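Local atomic coordinates of SPbeta prophage-derived uncharacterized protein YorR (Bacillus subtilis subsp. subtilis, PDB entry 2AXP), a protein that is uncharacterised but probably acts as a thymidylate kinase, phosphorylating dTMP. Residues C12-V17 / V99-D104; N67-K72 / E130-V135; A94-V99 / A139-Y144. All blocks are in the same frame, centred on the assembly; numbering follows the deposited sequence.

Contact 1: residues C12-V17 / V99-D104; sequences CFKSTV and VYLHAD
Leu101 reaches across to the start of helix 14-25 with one methyl, CD1, which settles 3.8 Å from Lys14 CA. On the same helix Val17 comes to meet it, and the two side chains touch tip to tip, Val17 CG2 lying 3.9 Å from Leu101 CD1. The leucine can span this gap because its chain is extended at chi2 (179°), which carries CD1 straight out from the strand. Lys14 adds its aliphatic part, with CG 4.1 Å from Leu101 CD1. Nearer the end of the strand Cys12 takes over. Its SG rests against the backbone of His102, 3.6 Å from His102 C, and its CB lies 4.4 Å from Leu101 CB. The contact across the two segments is thus van der Waals in character and largely buried.

Behind these contacts lies the helix start: Phe13 is at the N-cap position, and its carbonyl O accepts the bond from Val17 N at 2.8 Å. Lys14 bends at its last two torsions, and its NZ bonds to Gly8 O, within the loop before the helix. The loop from Gly8 to Lys14-Ser15, between strand 3-7 and helix 14-25, has the position and sequence character of a P-loop, the phosphate-binding element expected in a nucleotide kinase, although Phe13 stands where a glycine is usual.

Around the contact, Leu101 also packs on Ile156 of helix 153-166, and Cys12 on Ile108 of helix 105-115. Strand 96-102 itself runs between strands 3-7 and 143-147 in the parallel sheet.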
ATOM      1  N   CYS A  12       2.450   8.362  10.701  1.00 39.53           N
ATOM      2  CA  CYS A  12       1.989   9.156  11.823  1.00 39.81           C
ATOM      3  C   CYS A  12       2.746   8.759  13.085  1.00 39.23           C
ATOM      4  O   CYS A  12       2.282   9.004  14.191  1.00 40.58           O
ATOM      5  CB  CYS A  12       0.469   9.009  12.025  1.00 38.79           C
ATOM      6  SG  CYS A  12      -0.596   9.797  10.768  1.00 38.08           S
ATOM      7  N   PHE A  13       3.903   8.129  12.914  1.00 38.28           N
ATOM      8  CA  PHE A  13       4.741   7.745  14.060  1.00 41.08           C
ATOM      9  C   PHE A  13       4.089   6.808  15.083  1.00 40.71           C
ATOM     10  O   PHE A  13       4.435   6.826  16.268  1.00 40.96           O
ATOM     11  CB  PHE A  13       5.197   9.007  14.787  1.00 41.20           C
ATOM     12  CG  PHE A  13       5.727  10.056  13.876  1.00 41.39           C
ATOM     13  CD1 PHE A  13       6.947   9.882  13.241  1.00 40.62           C
ATOM     14  CD2 PHE A  13       4.992  11.213  13.634  1.00 41.37           C
ATOM     15  CE1 PHE A  13       7.434  10.845  12.374  1.00 43.40           C
ATOM     16  CE2 PHE A  13       5.462  12.185  12.771  1.00 42.24           C
ATOM     17  CZ  PHE A  13       6.691  12.005  12.135  1.00 43.99           C
ATOM     18  N   LYS A  14       3.152   5.994  14.619  1.00 39.70           N
ATOM     19  CA  LYS A  14       2.463   5.056  15.478  1.00 38.10           C
ATOM     20  C   LYS A  14       3.490   4.102  16.093  1.00 37.60           C
ATOM     21  O   LYS A  14       3.500   3.875  17.294  1.00 37.49           O
ATOM     22  CB  LYS A  14       1.457   4.268  14.654  1.00 37.12           C
ATOM     23  CG  LYS A  14       0.182   3.874  15.363  1.00 35.00           C
ATOM     24  CD  LYS A  14      -0.394   2.610  14.719  1.00 35.23           C
ATOM     25  CE  LYS A  14      -0.408   2.715  13.207  1.00 31.31           C
ATOM     26  NZ  LYS A  14      -1.275   3.863  12.820  1.00 32.83           N
ATOM     27  N   SER A  15       4.365   3.556  15.267  1.00 37.50           N
ATOM     28  CA  SER A  15       5.362   2.638  15.767  1.00 39.23           C
ATOM     29  C   SER A  15       6.355   3.322  16.694  1.00 40.54           C
ATOM     30  O   SER A  15       6.962   2.674  17.550  1.00 42.93           O
ATOM     31  CB  SER A  15       6.125   2.003  14.616  1.00 38.78           C
ATOM     32  OG  SER A  15       6.953   2.968  13.999  1.00 42.37           O
ATOM     33  N   THR A  16       6.549   4.623  16.532  1.00 40.14           N
ATOM     34  CA  THR A  16       7.494   5.308  17.402  1.00 40.63           C
ATOM     35  C   THR A  16       6.826   5.620  18.733  1.00 40.49           C
ATOM     36  O   THR A  16       7.438   5.492  19.784  1.00 41.07           O
ATOM     37  CB  THR A  16       8.040   6.616  16.755  1.00 40.31           C
ATOM     38  OG1 THR A  16       8.933   6.274  15.691  1.00 37.08           O
ATOM     39  CG2 THR A  16       8.809   7.444  17.778  1.00 40.85           C
ATOM     40  N   VAL A  17       5.565   6.026  18.685  1.00 39.84           N
ATOM     41  CA  VAL A  17       4.839   6.325  19.900  1.00 39.40           C
ATOM     42  C   VAL A  17       4.671   5.061  20.725  1.00 40.33           C
ATOM     43  O   VAL A  17       4.633   5.101  21.963  1.00 39.84           O
ATOM     44  CB  VAL A  17       3.479   6.890  19.579  1.00 39.11           C
ATOM     45  CG1 VAL A  17       2.614   6.915  20.820  1.00 38.27           C
ATOM     46  CG2 VAL A  17       3.650   8.283  19.019  1.00 38.83           C
ATOM     47  N   VAL A  99      -6.386   4.961  21.133  1.00 30.38           N
ATOM     48  CA  VAL A  99      -5.627   6.090  20.649  1.00 31.01           C
ATOM     49  C   VAL A  99      -5.635   6.190  19.129  1.00 30.92           C
ATOM     50  O   VAL A  99      -5.377   5.219  18.408  1.00 28.87           O
ATOM     51  CB  VAL A  99      -4.162   6.011  21.160  1.00 32.06           C
ATOM     52  CG1 VAL A  99      -3.307   7.090  20.512  1.00 30.42           C
ATOM     53  CG2 VAL A  99      -4.148   6.150  22.674  1.00 30.83           C
ATOM     54  N   TYR A 100      -5.943   7.386  18.654  1.00 29.99           N
ATOM     55  CA  TYR A 100      -5.976   7.652  17.237  1.00 29.50           C
ATOM     56  C   TYR A 100      -4.971   8.738  16.845  1.00 29.28           C
ATOM     57  O   TYR A 100      -5.158   9.918  17.130  1.00 28.43           O
ATOM     58  CB  TYR A 100      -7.380   8.073  16.837  1.00 29.97           C
ATOM     59  CG  TYR A 100      -7.478   8.496  15.402  1.00 30.22           C
ATOM     60  CD1 TYR A 100      -6.987   7.678  14.381  1.00 32.36           C
ATOM     61  CD2 TYR A 100      -8.103   9.689  15.056  1.00 28.97           C
ATOM     62  CE1 TYR A 100      -7.127   8.039  13.035  1.00 32.37           C
ATOM     63  CE2 TYR A 100      -8.254  10.061  13.722  1.00 30.39           C
ATOM     64  CZ  TYR A 100      -7.769   9.229  12.718  1.00 31.14           C
ATOM     65  OH  TYR A 100      -7.971   9.565  11.405  1.00 31.82           O
ATOM     66  N   LEU A 101      -3.901   8.310  16.195  1.00 29.74           N
ATOM     67  CA  LEU A 101      -2.856   9.202  15.723  1.00 30.79           C
ATOM     68  C   LEU A 101      -3.089   9.456  14.234  1.00 33.59           C
ATOM     69  O   LEU A 101      -3.116   8.510  13.440  1.00 33.25           O
ATOM     70  CB  LEU A 101      -1.488   8.555  15.918  1.00 28.37           C
ATOM     71  CG  LEU A 101      -1.149   8.143  17.343  1.00 28.04           C
ATOM     72  CD1 LEU A 101       0.216   7.492  17.356  1.00 28.84           C
ATOM     73  CD2 LEU A 101      -1.185   9.355  18.276  1.00 23.83           C
ATOM     74  N   HIS A 102      -3.241  10.726  13.863  1.00 35.50           N
ATOM     75  CA  HIS A 102      -3.485  11.103  12.478  1.00 38.77           C
ATOM     76  C   HIS A 102      -2.686  12.360  12.091  1.00 40.92           C
ATOM     77  O   HIS A 102      -1.766  12.762  12.805  1.00 42.01           O
ATOM     78  CB  HIS A 102      -4.972  11.365  12.291  1.00 37.31           C
ATOM     79  CG  HIS A 102      -5.491  12.469  13.153  1.00 39.94           C
ATOM     80  ND1 HIS A 102      -5.604  12.356  14.523  1.00 41.59           N
ATOM     81  CD2 HIS A 102      -5.867  13.734  12.848  1.00 41.56           C
ATOM     82  CE1 HIS A 102      -6.027  13.505  15.023  1.00 41.04           C
ATOM     83  NE2 HIS A 102      -6.193  14.357  14.029  1.00 41.40           N
ATOM     84  N   ALA A 103      -3.036  12.952  10.948  1.00 42.01           N
ATOM     85  CA  ALA A 103      -2.414  14.177  10.423  1.00 43.70           C
ATOM     86  C   ALA A 103      -3.219  14.616   9.213  1.00 44.47           C
ATOM     87  O   ALA A 103      -4.017  13.842   8.685  1.00 43.92           O
ATOM     88  CB  ALA A 103      -0.958  13.929  10.008  1.00 43.06           C
ATOM     89  N   ASP A 104      -3.021  15.859   8.781  1.00 46.02           N
ATOM     90  CA  ASP A 104      -3.730  16.373   7.608  1.00 46.54           C
ATOM     91  C   ASP A 104      -3.290  15.608   6.358  1.00 45.07           C
ATOM     92  O   ASP A 104      -2.138  15.164   6.263  1.00 43.84           O
ATOM     93  CB  ASP A 104      -3.452  17.865   7.408  1.00 49.91           C
ATOM     94  CG  ASP A 104      -4.170  18.734   8.413  1.00 52.78           C
ATOM     95  OD1 ASP A 104      -3.971  19.974   8.378  1.00 52.59           O
ATOM     96  OD2 ASP A 104      -4.934  18.177   9.231  1.00 56.47           O
TER

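Contact 2: residues N67-K72 / E130-V135; sequences NLVYAK and ELYREV
Val69 and Tyr132 meet through two torsions. In Val69 chi1 splits the methyls, CG1 lying anti to the backbone N and CG2 beside it, so that both face helix 124-137. In Tyr132 an unusual chi1 of -98° swings the ring back toward helix 64-70, crosswise to the valine. CG2 of Val69 then sits over one face of the Tyr132 ring, 4.2 Å from its centroid and 9° off the normal, a CH-pi contact, while CG1 lies 3.8 Å from Tyr132 CE1. The same CG2 packs tightly on the next turn, 3.4 Å from Val135 CG2.

Two further side chains flank this centre. Leu131 slides past Val69 in the opposite direction and brings CD2 to 3.6 Å from Val69 O. Leu68 meets Val135 through methyls, CD2 to CG1, also 3.6 Å apart. Leu131, Tyr132 and Val135 thus form the apolar side of the helix that receives Val69.

Tyr70 completes the pairing as an offset edge-to-face stack: the edge of Tyr132 turns toward the face of Tyr70, with the planes at 81° and the centroids 6.0 Å apart. Tyr132 OH and Tyr70 OH are 3.0 Å apart, at best a weak bond, since the stronger partner of Tyr132 OH is Ser66 OG, one turn earlier on helix 64-70.

This helix follows strand 58-61, and helix 124-137 follows a segment that probably corresponds to the lid of thymidylate kinases. Beyond them, Ala71 O bonds to Lys75 NZ of the second subunit, and Asn67 faces Leu45 and Phe49 of helix 42-52.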
ATOM      1  N   ASN A  67      -9.156  -2.684  11.091  1.00 46.81           N
ATOM      2  CA  ASN A  67      -9.747  -3.666  10.191  1.00 46.81           C
ATOM      3  C   ASN A  67     -11.044  -3.112   9.605  1.00 47.84           C
ATOM      4  O   ASN A  67     -11.336  -3.292   8.423  1.00 47.90           O
ATOM      5  CB  ASN A  67     -10.014  -4.977  10.940  1.00 45.10           C
ATOM      6  CG  ASN A  67     -11.001  -5.891  10.208  1.00 43.29           C
ATOM      7  OD1 ASN A  67     -12.233  -5.716  10.288  1.00 38.74           O
ATOM      8  ND2 ASN A  67     -10.462  -6.874   9.493  1.00 41.69           N
ATOM      9  N   LEU A  68     -11.805  -2.414  10.435  1.00 48.85           N
ATOM     10  CA  LEU A  68     -13.057  -1.825  10.001  1.00 50.72           C
ATOM     11  C   LEU A  68     -12.813  -0.689   9.004  1.00 52.11           C
ATOM     12  O   LEU A  68     -13.729   0.054   8.665  1.00 53.13           O
ATOM     13  CB  LEU A  68     -13.799  -1.281  11.209  1.00 51.74           C
ATOM     14  CG  LEU A  68     -15.313  -1.279  11.062  1.00 54.49           C
ATOM     15  CD1 LEU A  68     -15.800  -2.708  10.844  1.00 53.43           C
ATOM     16  CD2 LEU A  68     -15.937  -0.681  12.318  1.00 55.19           C
ATOM     17  N   VAL A  69     -11.573  -0.553   8.550  1.00 52.70           N
ATOM     18  CA  VAL A  69     -11.195   0.491   7.605  1.00 52.00           C
ATOM     19  C   VAL A  69     -10.512  -0.132   6.399  1.00 53.12           C
ATOM     20  O   VAL A  69     -10.984  -0.004   5.281  1.00 52.50           O
ATOM     21  CB  VAL A  69     -10.238   1.515   8.270  1.00 49.98           C
ATOM     22  CG1 VAL A  69      -9.434   2.257   7.220  1.00 50.27           C
ATOM     23  CG2 VAL A  69     -11.033   2.504   9.085  1.00 48.57           C
ATOM     24  N   TYR A  70      -9.401  -0.814   6.628  1.00 54.50           N
ATOM     25  CA  TYR A  70      -8.694  -1.428   5.534  1.00 59.17           C
ATOM     26  C   TYR A  70      -9.511  -2.509   4.835  1.00 60.95           C
ATOM     27  O   TYR A  70      -9.135  -2.979   3.763  1.00 59.82           O
ATOM     28  CB  TYR A  70      -7.364  -1.999   6.024  1.00 61.91           C
ATOM     29  CG  TYR A  70      -6.400  -0.930   6.484  1.00 67.66           C
ATOM     30  CD1 TYR A  70      -5.993   0.095   5.616  1.00 69.85           C
ATOM     31  CD2 TYR A  70      -5.924  -0.910   7.801  1.00 70.08           C
ATOM     32  CE1 TYR A  70      -5.140   1.119   6.051  1.00 71.98           C
ATOM     33  CE2 TYR A  70      -5.074   0.105   8.246  1.00 72.26           C
ATOM     34  CZ  TYR A  70      -4.690   1.117   7.368  1.00 72.85           C
ATOM     35  OH  TYR A  70      -3.878   2.135   7.814  1.00 72.48           O
ATOM     36  N   ALA A  71     -10.631  -2.908   5.429  1.00 64.20           N
ATOM     37  CA  ALA A  71     -11.468  -3.946   4.820  1.00 66.93           C
ATOM     38  C   ALA A  71     -12.213  -3.398   3.607  1.00 68.41           C
ATOM     39  O   ALA A  71     -12.474  -4.123   2.649  1.00 69.27           O
ATOM     40  CB  ALA A  71     -12.461  -4.490   5.838  1.00 65.55           C
ATOM     41  N   LYS A  72     -12.551  -2.113   3.666  1.00 70.15           N
ATOM     42  CA  LYS A  72     -13.262  -1.441   2.590  1.00 71.65           C
ATOM     43  C   LYS A  72     -12.272  -1.027   1.518  1.00 71.99           C
ATOM     44  O   LYS A  72     -12.505  -0.059   0.803  1.00 73.01           O
ATOM     45  CB  LYS A  72     -13.966  -0.181   3.116  1.00 72.58           C
ATOM     46  CG  LYS A  72     -14.800  -0.375   4.382  1.00 75.01           C
ATOM     47  CD  LYS A  72     -15.967  -1.322   4.166  1.00 76.01           C
ATOM     48  CE  LYS A  72     -16.864  -1.373   5.393  1.00 76.70           C
ATOM     49  NZ  LYS A  72     -18.088  -2.194   5.154  1.00 76.87           N
ATOM     50  N   GLU A 130     -10.851  10.024   5.866  1.00 59.79           N
ATOM     51  CA  GLU A 130     -12.272  10.289   6.013  1.00 59.88           C
ATOM     52  C   GLU A 130     -12.957   9.056   6.591  1.00 58.35           C
ATOM     53  O   GLU A 130     -13.912   9.156   7.364  1.00 58.08           O
ATOM     54  CB  GLU A 130     -12.868  10.671   4.657  1.00 61.66           C
ATOM     55  CG  GLU A 130     -14.286  11.201   4.725  1.00 65.44           C
ATOM     56  CD  GLU A 130     -15.256  10.318   3.971  1.00 67.77           C
ATOM     57  OE1 GLU A 130     -15.125  10.221   2.729  1.00 69.67           O
ATOM     58  OE2 GLU A 130     -16.144   9.716   4.617  1.00 67.90           O
ATOM     59  N   LEU A 131     -12.430   7.892   6.233  1.00 56.74           N
ATOM     60  CA  LEU A 131     -12.958   6.609   6.694  1.00 54.82           C
ATOM     61  C   LEU A 131     -12.655   6.360   8.177  1.00 54.34           C
ATOM     62  O   LEU A 131     -13.523   5.909   8.926  1.00 52.02           O
ATOM     63  CB  LEU A 131     -12.352   5.490   5.854  1.00 54.60           C
ATOM     64  CG  LEU A 131     -13.180   4.238   5.631  1.00 54.09           C
ATOM     65  CD1 LEU A 131     -14.522   4.601   5.003  1.00 54.19           C
ATOM     66  CD2 LEU A 131     -12.402   3.311   4.722  1.00 54.91           C
ATOM     67  N   TYR A 132     -11.414   6.646   8.579  1.00 53.25           N
ATOM     68  CA  TYR A 132     -10.981   6.466   9.962  1.00 52.33           C
ATOM     69  C   TYR A 132     -11.821   7.272  10.925  1.00 53.94           C
ATOM     70  O   TYR A 132     -12.337   6.743  11.907  1.00 52.94           O
ATOM     71  CB  TYR A 132      -9.529   6.889  10.154  1.00 48.75           C
ATOM     72  CG  TYR A 132      -8.544   5.752  10.131  1.00 45.47           C
ATOM     73  CD1 TYR A 132      -7.773   5.500   9.003  1.00 43.77           C
ATOM     74  CD2 TYR A 132      -8.398   4.907  11.223  1.00 43.13           C
ATOM     75  CE1 TYR A 132      -6.882   4.433   8.959  1.00 42.14           C
ATOM     76  CE2 TYR A 132      -7.506   3.833  11.183  1.00 41.91           C
ATOM     77  CZ  TYR A 132      -6.758   3.606  10.047  1.00 39.06           C
ATOM     78  OH  TYR A 132      -5.910   2.534   9.976  1.00 37.47           O
ATOM     79  N   ARG A 133     -11.951   8.563  10.656  1.00 56.47           N
ATOM     80  CA  ARG A 133     -12.726   9.395  11.551  1.00 60.17           C
ATOM     81  C   ARG A 133     -14.189   8.988  11.511  1.00 60.93           C
ATOM     82  O   ARG A 133     -14.978   9.391  12.368  1.00 61.66           O
ATOM     83  CB  ARG A 133     -12.554  10.888  11.220  1.00 62.03           C
ATOM     84  CG  ARG A 133     -12.988  11.313   9.832  1.00 64.48           C
ATOM     85  CD  ARG A 133     -13.233  12.829   9.783  1.00 66.04           C
ATOM     86  NE  ARG A 133     -13.381  13.297   8.408  1.00 66.00           N
ATOM     87  CZ  ARG A 133     -12.373  13.388   7.550  1.00 64.61           C
ATOM     88  NH1 ARG A 133     -12.591  13.812   6.316  1.00 64.82           N
ATOM     89  NH2 ARG A 133     -11.143  13.077   7.938  1.00 62.83           N
ATOM     90  N   GLU A 134     -14.546   8.177  10.521  1.00 62.21           N
ATOM     91  CA  GLU A 134     -15.923   7.703  10.390  1.00 62.54           C
ATOM     92  C   GLU A 134     -16.092   6.547  11.378  1.00 61.43           C
ATOM     93  O   GLU A 134     -17.079   6.469  12.114  1.00 60.45           O
ATOM     94  CB  GLU A 134     -16.191   7.206   8.962  1.00 64.90           C
ATOM     95  CG  GLU A 134     -17.618   7.450   8.485  1.00 68.28           C
ATOM     96  CD  GLU A 134     -17.853   8.902   8.075  1.00 72.00           C
ATOM     97  OE1 GLU A 134     -17.624   9.232   6.883  1.00 72.44           O
ATOM     98  OE2 GLU A 134     -18.251   9.718   8.947  1.00 72.53           O
ATOM     99  N   VAL A 135     -15.104   5.658  11.393  1.00 60.35           N
ATOM    100  CA  VAL A 135     -15.116   4.509  12.282  1.00 59.64           C
ATOM    101  C   VAL A 135     -15.005   4.950  13.734  1.00 59.56           C
ATOM    102  O   VAL A 135     -15.762   4.488  14.588  1.00 59.26           O
ATOM    103  CB  VAL A 135     -13.957   3.551  11.959  1.00 58.65           C
ATOM    104  CG1 VAL A 135     -14.004   2.343  12.876  1.00 58.45           C
ATOM    105  CG2 VAL A 135     -14.042   3.117  10.514  1.00 57.45           C
TER

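Contact 3: residues A94-V99 / A139-Y144; sequences AKAKVV and AGLHTY
Val98 and Tyr144 join strand 96-102 to strand 143-147 where the two run parallel, at the outer edge of the sheet within this chain. Tyr144 N donates to Val98 O at 2.8 Å, a nearly straight bond (162° at the hydrogen). The next step is a CA-H...O contact, with Val99 CA 3.2 Å from Tyr144 O.

Side chains alternate between two faces. Val98 and Thr143 share one, where Val98 CG1 lies 4.0 Å from Thr143 CG2. Leu141, two residues before Thr143, crosses Val98 at about a right angle, with CD1 3.7 Å from Val98 CG2, and also reaches Ala96 CB.

The pairing closes a beta-alpha-beta crossover: the chain leaves strand 96-102, passes through helices 105-115 and 124-137, and returns in parallel. The strand order 2-3-1-4-5 is that of the core sheet in P-loop nucleoside monophosphate kinases, consistent with the proposed activity.

Tyr144 takes the other face with Val99. The bend of Lys97 at chi2 (-61°) brings its chain obliquely across to the tyrosine, with CD 3.8 Å from Tyr144 CE2 and NZ 3.1 Å from Tyr144 OH. Helix 153-166 covers this face, Ile160 meeting Val99 and Leu163 meeting Tyr144, whereas Tyr65 of helix 64-70 and Met136 of helix 124-137 lie over Val98.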
ATOM      1  N   ALA A  94     -13.481  -1.492  30.125  1.00 48.17           N
ATOM      2  CA  ALA A  94     -12.918  -1.037  31.389  1.00 45.63           C
ATOM      3  C   ALA A  94     -11.411  -0.914  31.412  1.00 43.55           C
ATOM      4  O   ALA A  94     -10.864  -0.207  32.246  1.00 43.75           O
ATOM      5  CB  ALA A  94     -13.369  -1.965  32.513  1.00 45.94           C
ATOM      6  N   LYS A  95     -10.744  -1.603  30.501  1.00 41.17           N
ATOM      7  CA  LYS A  95      -9.295  -1.587  30.451  1.00 39.54           C
ATOM      8  C   LYS A  95      -8.763  -1.058  29.126  1.00 39.91           C
ATOM      9  O   LYS A  95      -7.639  -1.385  28.731  1.00 40.75           O
ATOM     10  CB  LYS A  95      -8.772  -3.007  30.635  1.00 38.63           C
ATOM     11  CG  LYS A  95      -9.273  -3.989  29.547  1.00 36.29           C
ATOM     12  CD  LYS A  95      -8.492  -5.306  29.604  1.00 35.06           C
ATOM     13  CE  LYS A  95      -9.027  -6.363  28.645  1.00 33.40           C
ATOM     14  NZ  LYS A  95      -8.119  -7.556  28.560  1.00 32.01           N
ATOM     15  N   ALA A  96      -9.542  -0.245  28.431  1.00 38.06           N
ATOM     16  CA  ALA A  96      -9.082   0.216  27.132  1.00 38.23           C
ATOM     17  C   ALA A  96      -8.891   1.704  26.944  1.00 37.91           C
ATOM     18  O   ALA A  96      -9.700   2.518  27.397  1.00 39.12           O
ATOM     19  CB  ALA A  96     -10.021  -0.307  26.057  1.00 36.84           C
ATOM     20  N   LYS A  97      -7.794   2.044  26.278  1.00 36.03           N
ATOM     21  CA  LYS A  97      -7.463   3.431  25.923  1.00 34.58           C
ATOM     22  C   LYS A  97      -7.268   3.368  24.413  1.00 32.67           C
ATOM     23  O   LYS A  97      -6.271   2.842  23.911  1.00 32.51           O
ATOM     24  CB  LYS A  97      -6.167   3.893  26.608  1.00 32.78           C
ATOM     25  CG  LYS A  97      -6.369   4.407  28.000  1.00 32.11           C
ATOM     26  CD  LYS A  97      -7.277   5.606  27.969  1.00 32.31           C
ATOM     27  CE  LYS A  97      -7.812   5.911  29.349  1.00 34.93           C
ATOM     28  NZ  LYS A  97      -8.781   7.063  29.295  1.00 35.74           N
ATOM     29  N   VAL A  98      -8.254   3.867  23.692  1.00 32.23           N
ATOM     30  CA  VAL A  98      -8.203   3.856  22.245  1.00 31.95           C
ATOM     31  C   VAL A  98      -7.530   5.130  21.776  1.00 31.51           C
ATOM     32  O   VAL A  98      -8.033   6.238  21.995  1.00 30.22           O
ATOM     33  CB  VAL A  98      -9.612   3.779  21.649  1.00 32.82           C
ATOM     34  CG1 VAL A  98      -9.542   3.534  20.139  1.00 32.62           C
ATOM     35  CG2 VAL A  98     -10.380   2.678  22.349  1.00 33.84           C
ATOM     36  N   VAL A  99      -6.386   4.961  21.133  1.00 30.38           N
ATOM     37  CA  VAL A  99      -5.627   6.090  20.649  1.00 31.01           C
ATOM     38  C   VAL A  99      -5.635   6.190  19.129  1.00 30.92           C
ATOM     39  O   VAL A  99      -5.377   5.219  18.408  1.00 28.87           O
ATOM     40  CB  VAL A  99      -4.162   6.011  21.160  1.00 32.06           C
ATOM     41  CG1 VAL A  99      -3.307   7.090  20.512  1.00 30.42           C
ATOM     42  CG2 VAL A  99      -4.148   6.150  22.674  1.00 30.83           C
ATOM     43  N   ALA A 139     -17.727   4.534  17.510  1.00 60.72           N
ATOM     44  CA  ALA A 139     -17.120   3.647  18.474  1.00 58.45           C
ATOM     45  C   ALA A 139     -17.931   3.593  19.751  1.00 57.62           C
ATOM     46  O   ALA A 139     -18.590   4.564  20.134  1.00 56.59           O
ATOM     47  CB  ALA A 139     -15.705   4.086  18.768  1.00 58.57           C
ATOM     48  N   GLY A 140     -17.881   2.435  20.400  1.00 56.21           N
ATOM     49  CA  GLY A 140     -18.603   2.247  21.644  1.00 55.31           C
ATOM     50  C   GLY A 140     -17.796   2.728  22.836  1.00 54.82           C
ATOM     51  O   GLY A 140     -18.356   3.125  23.859  1.00 55.17           O
ATOM     52  N   LEU A 141     -16.473   2.690  22.697  1.00 52.98           N
ATOM     53  CA  LEU A 141     -15.565   3.122  23.749  1.00 51.49           C
ATOM     54  C   LEU A 141     -15.256   4.596  23.542  1.00 51.83           C
ATOM     55  O   LEU A 141     -15.582   5.179  22.501  1.00 52.32           O
ATOM     56  CB  LEU A 141     -14.251   2.335  23.671  1.00 49.35           C
ATOM     57  CG  LEU A 141     -14.370   0.819  23.573  1.00 49.18           C
ATOM     58  CD1 LEU A 141     -13.070   0.190  23.118  1.00 45.50           C
ATOM     59  CD2 LEU A 141     -14.801   0.289  24.926  1.00 49.16           C
ATOM     60  N   HIS A 142     -14.626   5.202  24.539  1.00 50.64           N
ATOM     61  CA  HIS A 142     -14.232   6.591  24.416  1.00 48.96           C
ATOM     62  C   HIS A 142     -12.934   6.543  23.611  1.00 48.03           C
ATOM     63  O   HIS A 142     -12.180   5.569  23.712  1.00 48.23           O
ATOM     64  CB  HIS A 142     -13.989   7.198  25.801  1.00 49.27           C
ATOM     65  CG  HIS A 142     -15.228   7.709  26.470  1.00 49.95           C
ATOM     66  ND1 HIS A 142     -16.370   6.948  26.612  1.00 51.89           N
ATOM     67  CD2 HIS A 142     -15.494   8.897  27.063  1.00 50.43           C
ATOM     68  CE1 HIS A 142     -17.284   7.647  27.265  1.00 50.88           C
ATOM     69  NE2 HIS A 142     -16.778   8.833  27.550  1.00 50.03           N
ATOM     70  N   THR A 143     -12.675   7.568  22.801  1.00 46.56           N
ATOM     71  CA  THR A 143     -11.448   7.601  21.997  1.00 44.77           C
ATOM     72  C   THR A 143     -10.613   8.865  22.206  1.00 41.19           C
ATOM     73  O   THR A 143     -11.145   9.940  22.475  1.00 39.32           O
ATOM     74  CB  THR A 143     -11.767   7.486  20.477  1.00 46.30           C
ATOM     75  OG1 THR A 143     -12.525   8.632  20.054  1.00 47.43           O
ATOM     76  CG2 THR A 143     -12.565   6.221  20.185  1.00 44.89           C
ATOM     77  N   TYR A 144      -9.302   8.712  22.079  1.00 39.06           N
ATOM     78  CA  TYR A 144      -8.367   9.821  22.231  1.00 39.99           C
ATOM     79  C   TYR A 144      -7.569   9.960  20.945  1.00 38.88           C
ATOM     80  O   TYR A 144      -7.027   8.980  20.428  1.00 37.85           O
ATOM     81  CB  TYR A 144      -7.411   9.573  23.405  1.00 41.43           C
ATOM     82  CG  TYR A 144      -8.076   9.618  24.763  1.00 44.66           C
ATOM     83  CD1 TYR A 144      -8.148  10.816  25.491  1.00 44.97           C
ATOM     84  CD2 TYR A 144      -8.669   8.470  25.306  1.00 44.77           C
ATOM     85  CE1 TYR A 144      -8.796  10.867  26.725  1.00 46.55           C
ATOM     86  CE2 TYR A 144      -9.322   8.511  26.536  1.00 46.56           C
ATOM     87  CZ  TYR A 144      -9.385   9.708  27.244  1.00 47.74           C
ATOM     88  OH  TYR A 144     -10.036   9.751  28.464  1.00 46.40           O
TER

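In the fold
From the N terminus, strand 3-7 leads into the loop and helix start of contact 1, which closes a long loop on the end of strand 96-102. Contact 2 opens at helix 64-70, inside that loop, and closes beyond it on helix 124-137. Contact 3 begins on strand 96-102 and ends last, on strand 143-147. Each pair of contacts therefore crosses along the chain. Contacts 1 and 3 share Val99, and Tyr100 N lies 2.6 Å from Tyr144 O, a probable hydrogen bond between them. Tyr100 OH packs on Tyr132 CB, bringing contact 2 against the sheet. Contacts 1 and 3 tie the putative P-loop and the edge strand to strand 96-102, while contact 2 joins helices 64-70 and 124-137.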